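Local structure of ancestral D-type dye decolorizing peroxidase (Geotrichum candidum, 7ANV) at residues A[35-47]-A[476-488]. The protein is a haem peroxidase of the dye-decolorizing family that probably uses hydrogen peroxide to oxidise dyes and related aromatic substrates. Residues are numbered along the deposited sequence; the frame is centred on the assembly and turned at random.
Sequences RKHLKQLIPLITT and SPSISALKDTFAA
Arg35 reaches across to the last carbonyls of helix 479-486, where helices 35-41 and 479-486, roughly antiparallel (149° between their N-to-C directions), join the first ferredoxin-like alpha+beta unit of this peroxidase to the helix that follows the last strand of the second. The final turn is of the wider pi type, and an arginine suits its carbonyls because one flat donor group can serve two: NE gives a fairly straight bond (160°) to Phe486 O (2.8 Å), arriving above the carbonyl plane, and NH2 a more bent one to Thr485 O (2.9 Å), tilted from the guanidinium plane. The chain bends at chi3 (70°), bringing the guanidinium edge to both carbonyls, with Ala488 CB over one face. An alanine in place of Arg35 would probably leave both carbonyls without these donors and the chain end less firmly held. Arg35 O in turn accepts from Ala488 N at 3.0 Å. Lys36, long enough to follow the terminus, forms a salt bridge from NZ to Ala488 OXT (3.0 Å), probably offsetting the carboxylate charge. Farther along, branched aliphatic side chains close the seam: Ile42 CD1 lies 3.8 Å from Leu482 CB, the two sliding past each other in opposite directions, and Ile45 CG2 meets Ile479 CD1. Thr47, N-cap of helix 48-59, takes Gln50 N on OG1, which also hydrogen-bonds Asn6 OD1, while its methyl CG2 packs 3.7 Å from Ile479 CG1.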
ATOM      1  N   ARG A  35      28.497   7.332   4.526  1.00 24.94           N
ATOM      2  CA  ARG A  35      28.899   6.414   3.441  1.00 26.47           C
ATOM      3  C   ARG A  35      29.811   5.331   4.028  1.00 25.94           C
ATOM      4  O   ARG A  35      29.708   4.178   3.574  1.00 25.22           O
ATOM      5  CB  ARG A  35      29.489   7.179   2.257  1.00 28.03           C
ATOM      6  CG  ARG A  35      28.518   8.142   1.591  1.00 30.12           C
ATOM      7  CD  ARG A  35      29.102   8.790   0.341  1.00 33.05           C
ATOM      8  NE  ARG A  35      29.226   7.809  -0.735  1.00 37.00           N
ATOM      9  CZ  ARG A  35      30.175   7.791  -1.687  1.00 41.94           C
ATOM     10  NH1 ARG A  35      31.128   8.718  -1.743  1.00 42.36           N
ATOM     11  NH2 ARG A  35      30.172   6.819  -2.589  1.00 42.88           N
ATOM     12  N   LYS A  36      30.645   5.643   5.019  1.00 27.57           N
ATOM     13  CA  LYS A  36      31.529   4.638   5.681  1.00 28.29           C
ATOM     14  C   LYS A  36      30.672   3.698   6.506  1.00 26.24           C
ATOM     15  O   LYS A  36      30.875   2.465   6.406  1.00 25.95           O
ATOM     16  CB  LYS A  36      32.532   5.308   6.629  1.00 32.13           C
ATOM     17  CG  LYS A  36      33.601   6.098   5.910  1.00 38.22           C
ATOM     18  CD  LYS A  36      34.355   5.251   4.903  1.00 43.21           C
ATOM     19  CE  LYS A  36      35.674   5.867   4.492  1.00 46.64           C
ATOM     20  NZ  LYS A  36      36.037   5.475   3.112  1.00 49.36           N
ATOM     21  N   HIS A  37      29.748   4.259   7.295  1.00 24.89           N
ATOM     22  CA  HIS A  37      28.818   3.490   8.159  1.00 23.54           C
ATOM     23  C   HIS A  37      27.986   2.515   7.332  1.00 23.84           C
ATOM     24  O   HIS A  37      27.797   1.361   7.755  1.00 23.21           O
ATOM     25  CB  HIS A  37      27.922   4.437   8.954  1.00 23.11           C
ATOM     26  CG  HIS A  37      28.677   5.221   9.973  1.00 23.12           C
ATOM     27  ND1 HIS A  37      28.128   6.314  10.627  1.00 22.62           N
ATOM     28  CD2 HIS A  37      29.933   5.063  10.465  1.00 23.22           C
ATOM     29  CE1 HIS A  37      29.029   6.776  11.476  1.00 23.67           C
ATOM     30  NE2 HIS A  37      30.136   6.036  11.402  1.00 23.16           N
ATOM     31  N   LEU A  38      27.516   2.966   6.174  1.00 24.04           N
ATOM     32  CA  LEU A  38      26.651   2.150   5.294  1.00 23.69           C
ATOM     33  C   LEU A  38      27.361   0.863   4.883  1.00 23.32           C
ATOM     34  O   LEU A  38      26.686  -0.169   4.762  1.00 22.31           O
ATOM     35  CB  LEU A  38      26.252   2.977   4.078  1.00 24.40           C
ATOM     36  CG  LEU A  38      25.227   2.315   3.172  1.00 25.42           C
ATOM     37  CD1 LEU A  38      23.909   2.102   3.892  1.00 25.18           C
ATOM     38  CD2 LEU A  38      25.011   3.147   1.922  1.00 26.44           C
ATOM     39  N   LYS A  39      28.685   0.866   4.772  1.00 25.10           N
ATOM     40  CA  LYS A  39      29.464  -0.353   4.434  1.00 25.74           C
ATOM     41  C   LYS A  39      29.193  -1.455   5.477  1.00 24.78           C
ATOM     42  O   LYS A  39      29.109  -2.637   5.109  1.00 24.33           O
ATOM     43  CB  LYS A  39      30.947  -0.022   4.326  1.00 29.42           C
ATOM     44  CG  LYS A  39      31.732  -1.046   3.536  1.00 33.78           C
ATOM     45  CD  LYS A  39      33.211  -0.739   3.300  1.00 37.34           C
ATOM     46  CE  LYS A  39      33.720  -1.558   2.124  1.00 41.05           C
ATOM     47  NZ  LYS A  39      35.199  -1.534   1.977  1.00 45.54           N
ATOM     48  N   GLN A  40      29.045  -1.066   6.742  0.50 23.82           N
ATOM     49  CA  GLN A  40      28.796  -1.987   7.871  0.50 24.41           C
ATOM     50  C   GLN A  40      27.315  -2.374   7.929  0.50 22.70           C
ATOM     51  O   GLN A  40      27.031  -3.459   8.448  0.50 23.14           O
ATOM     52  CB  GLN A  40      29.286  -1.348   9.169  0.50 25.33           C
ATOM     53  CG  GLN A  40      30.716  -0.840   9.056  0.50 27.29           C
ATOM     54  CD  GLN A  40      31.649  -1.976   8.744  0.50 29.98           C
ATOM     55  OE1 GLN A  40      31.525  -3.059   9.319  0.50 32.79           O
ATOM     56  NE2 GLN A  40      32.569  -1.755   7.813  0.50 31.45           N
ATOM     57  N   LEU A  41      26.407  -1.578   7.366  1.00 22.26           N
ATOM     58  CA  LEU A  41      24.973  -1.970   7.329  1.00 21.32           C
ATOM     59  C   LEU A  41      24.748  -3.042   6.256  1.00 21.36           C
ATOM     60  O   LEU A  41      23.852  -3.855   6.412  1.00 22.20           O
ATOM     61  CB  LEU A  41      24.088  -0.753   7.074  1.00 20.69           C
ATOM     62  CG  LEU A  41      22.591  -1.052   7.055  1.00 20.33           C
ATOM     63  CD1 LEU A  41      22.097  -1.428   8.442  1.00 21.56           C
ATOM     64  CD2 LEU A  41      21.786   0.124   6.493  1.00 19.92           C
ATOM     65  N   ILE A  42      25.472  -2.987   5.154  1.00 22.02           N
ATOM     66  CA  ILE A  42      25.157  -3.843   3.975  1.00 22.90           C
ATOM     67  C   ILE A  42      25.009  -5.317   4.355  1.00 23.80           C
ATOM     68  O   ILE A  42      24.070  -5.970   3.889  1.00 22.45           O
ATOM     69  CB  ILE A  42      26.121  -3.566   2.814  1.00 24.43           C
ATOM     70  CG1 ILE A  42      25.808  -2.166   2.281  1.00 24.53           C
ATOM     71  CG2 ILE A  42      25.952  -4.612   1.724  1.00 25.50           C
ATOM     72  CD1 ILE A  42      26.799  -1.619   1.303  1.00 25.96           C
ATOM     73  N   PRO A  43      25.892  -5.928   5.176  1.00 24.94           N
ATOM     74  CA  PRO A  43      25.706  -7.329   5.561  1.00 25.21           C
ATOM     75  C   PRO A  43      24.398  -7.625   6.300  1.00 23.96           C
ATOM     76  O   PRO A  43      24.022  -8.748   6.334  1.00 24.97           O
ATOM     77  CB  PRO A  43      26.860  -7.611   6.543  1.00 26.49           C
ATOM     78  CG  PRO A  43      27.919  -6.581   6.165  1.00 27.37           C
ATOM     79  CD  PRO A  43      27.151  -5.364   5.701  1.00 25.14           C
ATOM     80  N   LEU A  44      23.734  -6.629   6.868  1.00 23.59           N
ATOM     81  CA  LEU A  44      22.465  -6.792   7.637  1.00 22.38           C
ATOM     82  C   LEU A  44      21.281  -6.721   6.681  1.00 21.41           C
ATOM     83  O   LEU A  44      20.169  -7.072   7.117  1.00 20.46           O
ATOM     84  CB  LEU A  44      22.312  -5.696   8.689  1.00 22.64           C
ATOM     85  CG  LEU A  44      23.082  -5.890   9.997  1.00 24.40           C
ATOM     86  CD1 LEU A  44      24.558  -5.923   9.768  1.00 25.65           C
ATOM     87  CD2 LEU A  44      22.735  -4.797  10.979  1.00 24.46           C
ATOM     88  N   ILE A  45      21.479  -6.233   5.457  1.00 21.15           N
ATOM     89  CA  ILE A  45      20.331  -5.959   4.541  1.00 20.66           C
ATOM     90  C   ILE A  45      19.822  -7.320   4.049  1.00 20.11           C
ATOM     91  O   ILE A  45      20.594  -8.085   3.479  1.00 21.11           O
ATOM     92  CB  ILE A  45      20.688  -5.017   3.375  1.00 21.36           C
ATOM     93  CG1 ILE A  45      21.122  -3.635   3.858  1.00 20.96           C
ATOM     94  CG2 ILE A  45      19.515  -4.906   2.388  1.00 21.11           C
ATOM     95  CD1 ILE A  45      20.046  -2.871   4.581  1.00 22.13           C
ATOM     96  N   THR A  46      18.540  -7.574   4.249  1.00 18.84           N
ATOM     97  CA  THR A  46      17.863  -8.826   3.867  1.00 18.41           C
ATOM     98  C   THR A  46      17.505  -8.777   2.387  1.00 18.03           C
ATOM     99  O   THR A  46      16.763  -7.860   1.983  1.00 17.62           O
ATOM    100  CB  THR A  46      16.593  -9.021   4.684  1.00 17.95           C
ATOM    101  OG1 THR A  46      16.907  -8.810   6.071  1.00 17.67           O
ATOM    102  CG2 THR A  46      16.009 -10.391   4.496  1.00 18.89           C
ATOM    103  N   THR A  47      18.043  -9.711   1.636  1.00 18.44           N
ATOM    104  CA  THR A  47      17.767  -9.806   0.180  1.00 18.19           C
ATOM    105  C   THR A  47      16.539 -10.675  -0.035  1.00 18.17           C
ATOM    106  O   THR A  47      16.146 -11.423   0.889  1.00 19.03           O
ATOM    107  CB  THR A  47      18.935 -10.417  -0.578  1.00 18.83           C
ATOM    108  OG1 THR A  47      19.130 -11.761  -0.115  1.00 19.17           O
ATOM    109  CG2 THR A  47      20.175  -9.594  -0.397  1.00 19.10           C
ATOM    110  N   SER A 476      14.643   2.219  -2.987  1.00 17.32           N
ATOM    111  CA  SER A 476      15.325   1.058  -2.362  1.00 17.34           C
ATOM    112  C   SER A 476      16.344   0.550  -3.358  1.00 17.37           C
ATOM    113  O   SER A 476      15.942  -0.101  -4.318  1.00 17.69           O
ATOM    114  CB  SER A 476      14.380  -0.041  -2.053  1.00 17.25           C
ATOM    115  OG  SER A 476      13.501   0.332  -1.012  1.00 18.35           O
ATOM    116  N   PRO A 477      17.654   0.844  -3.188  1.00 17.40           N
ATOM    117  CA  PRO A 477      18.623   0.398  -4.175  1.00 17.80           C
ATOM    118  C   PRO A 477      18.913  -1.100  -4.089  1.00 18.22           C
ATOM    119  O   PRO A 477      18.617  -1.744  -3.102  1.00 18.68           O
ATOM    120  CB  PRO A 477      19.909   1.174  -3.842  1.00 17.93           C
ATOM    121  CG  PRO A 477      19.452   2.264  -2.934  1.00 18.09           C
ATOM    122  CD  PRO A 477      18.280   1.684  -2.165  1.00 17.56           C
ATOM    123  N   SER A 478      19.559  -1.601  -5.142  1.00 18.59           N
ATOM    124  CA  SER A 478      20.127  -2.963  -5.177  1.00 19.60           C
ATOM    125  C   SER A 478      21.268  -3.090  -4.151  1.00 19.55           C
ATOM    126  O   SER A 478      21.876  -2.070  -3.730  1.00 19.74           O
ATOM    127  CB  SER A 478      20.571  -3.310  -6.565  1.00 20.29           C
ATOM    128  OG  SER A 478      21.781  -2.637  -6.878  1.00 20.46           O
ATOM    129  N   ILE A 479      21.658  -4.326  -3.840  1.00 19.60           N
ATOM    130  CA  ILE A 479      22.822  -4.577  -2.967  1.00 21.05           C
ATOM    131  C   ILE A 479      24.075  -4.062  -3.670  1.00 21.76           C
ATOM    132  O   ILE A 479      24.859  -3.355  -3.033  1.00 22.14           O
ATOM    133  CB  ILE A 479      22.938  -6.064  -2.602  1.00 21.53           C
ATOM    134  CG1 ILE A 479      21.641  -6.539  -1.943  1.00 21.80           C
ATOM    135  CG2 ILE A 479      24.150  -6.270  -1.708  1.00 22.88           C
ATOM    136  CD1 ILE A 479      21.268  -5.790  -0.697  1.00 22.27           C
ATOM    137  N   SER A 480      24.244  -4.366  -4.947  1.00 21.84           N
ATOM    138  CA  SER A 480      25.467  -3.921  -5.666  1.00 23.35           C
ATOM    139  C   SER A 480      25.498  -2.389  -5.710  1.00 22.26           C
ATOM    140  O   SER A 480      26.596  -1.818  -5.578  1.00 23.19           O
ATOM    141  CB  SER A 480      25.554  -4.570  -7.011  1.00 24.21           C
ATOM    142  OG  SER A 480      24.549  -4.118  -7.814  1.00 25.33           O
ATOM    143  N   ALA A 481      24.356  -1.717  -5.828  1.00 22.09           N
ATOM    144  CA  ALA A 481      24.318  -0.233  -5.816  1.00 21.89           C
ATOM    145  C   ALA A 481      24.739   0.292  -4.431  1.00 22.49           C
ATOM    146  O   ALA A 481      25.555   1.254  -4.357  1.00 22.36           O
ATOM    147  CB  ALA A 481      22.983   0.298  -6.211  1.00 21.92           C
ATOM    148  N   LEU A 482      24.206  -0.303  -3.363  1.00 22.04           N
ATOM    149  CA  LEU A 482      24.588   0.051  -1.980  1.00 23.87           C
ATOM    150  C   LEU A 482      26.115  -0.083  -1.830  1.00 25.19           C
ATOM    151  O   LEU A 482      26.728   0.855  -1.304  1.00 26.31           O
ATOM    152  CB  LEU A 482      23.849  -0.839  -0.987  1.00 23.70           C
ATOM    153  CG  LEU A 482      22.352  -0.575  -0.856  1.00 22.92           C
ATOM    154  CD1 LEU A 482      21.753  -1.539   0.149  1.00 23.13           C
ATOM    155  CD2 LEU A 482      22.037   0.874  -0.459  1.00 23.25           C
ATOM    156  N   LYS A 483      26.720  -1.157  -2.346  1.00 26.51           N
ATOM    157  CA  LYS A 483      28.168  -1.446  -2.187  1.00 28.20           C
ATOM    158  C   LYS A 483      29.004  -0.494  -3.039  1.00 28.82           C
ATOM    159  O   LYS A 483      30.033   0.010  -2.526  1.00 28.73           O
ATOM    160  CB  LYS A 483      28.484  -2.875  -2.618  1.00 29.64           C
ATOM    161  CG  LYS A 483      28.094  -3.939  -1.619  1.00 31.87           C
ATOM    162  CD  LYS A 483      28.274  -5.353  -2.135  1.00 32.93           C
ATOM    163  CE  LYS A 483      28.017  -6.393  -1.070  1.00 33.75           C
ATOM    164  NZ  LYS A 483      28.263  -7.760  -1.575  1.00 34.95           N
ATOM    165  N   ASP A 484      28.632  -0.322  -4.307  1.00 28.76           N
ATOM    166  CA  ASP A 484      29.524   0.257  -5.345  1.00 30.94           C
ATOM    167  C   ASP A 484      29.218   1.736  -5.526  1.00 29.67           C
ATOM    168  O   ASP A 484      30.115   2.446  -5.937  1.00 32.51           O
ATOM    169  CB  ASP A 484      29.467  -0.548  -6.649  1.00 33.07           C
ATOM    170  CG  ASP A 484      29.865  -1.995  -6.417  1.00 36.01           C
ATOM    171  OD1 ASP A 484      30.611  -2.255  -5.453  1.00 39.64           O
ATOM    172  OD2 ASP A 484      29.369  -2.875  -7.164  1.00 42.13           O
ATOM    173  N   THR A 485      28.048   2.233  -5.135  1.00 27.24           N
ATOM    174  CA  THR A 485      27.717   3.664  -5.341  1.00 26.48           C
ATOM    175  C   THR A 485      27.454   4.394  -4.016  1.00 26.43           C
ATOM    176  O   THR A 485      27.926   5.548  -3.880  1.00 27.82           O
ATOM    177  CB  THR A 485      26.522   3.800  -6.284  1.00 26.78           C
ATOM    178  OG1 THR A 485      26.945   3.239  -7.542  1.00 28.22           O
ATOM    179  CG2 THR A 485      26.061   5.230  -6.391  1.00 26.52           C
ATOM    180  N   PHE A 486      26.630   3.841  -3.122  1.00 25.20           N
ATOM    181  CA  PHE A 486      26.174   4.568  -1.914  1.00 25.24           C
ATOM    182  C   PHE A 486      27.267   4.536  -0.838  1.00 26.25           C
ATOM    183  O   PHE A 486      27.517   5.590  -0.227  1.00 27.68           O
ATOM    184  CB  PHE A 486      24.848   4.014  -1.401  1.00 24.96           C
ATOM    185  CG  PHE A 486      23.684   4.385  -2.253  1.00 25.10           C
ATOM    186  CD1 PHE A 486      23.514   3.831  -3.521  1.00 24.96           C
ATOM    187  CD2 PHE A 486      22.734   5.275  -1.789  1.00 24.74           C
ATOM    188  CE1 PHE A 486      22.431   4.180  -4.307  1.00 24.55           C
ATOM    189  CE2 PHE A 486      21.658   5.622  -2.587  1.00 24.96           C
ATOM    190  CZ  PHE A 486      21.517   5.094  -3.847  1.00 23.98           C
ATOM    191  N   ALA A 487      27.861   3.367  -0.602  1.00 26.04           N
ATOM    192  CA  ALA A 487      28.859   3.136   0.455  1.00 28.37           C
ATOM    193  C   ALA A 487      30.217   3.669  -0.001  1.00 31.31           C
ATOM    194  O   ALA A 487      30.439   3.831  -1.202  1.00 30.67           O
ATOM    195  CB  ALA A 487      28.937   1.665   0.789  1.00 28.15           C
ATOM    196  N   ALA A 488      31.079   3.941   0.959  1.00 34.69           N
ATOM    197  CA  ALA A 488      32.461   4.443   0.771  1.00 40.13           C
ATOM    198  C   ALA A 488      33.413   3.586   1.613  1.00 44.71           C
ATOM    199  O   ALA A 488      32.993   2.912   2.582  1.00 45.33           O
ATOM    200  CB  ALA A 488      32.533   5.889   1.197  1.00 41.68           C
ATOM    201  OXT ALA A 488      34.620   3.569   1.325  1.00 49.28           O
TER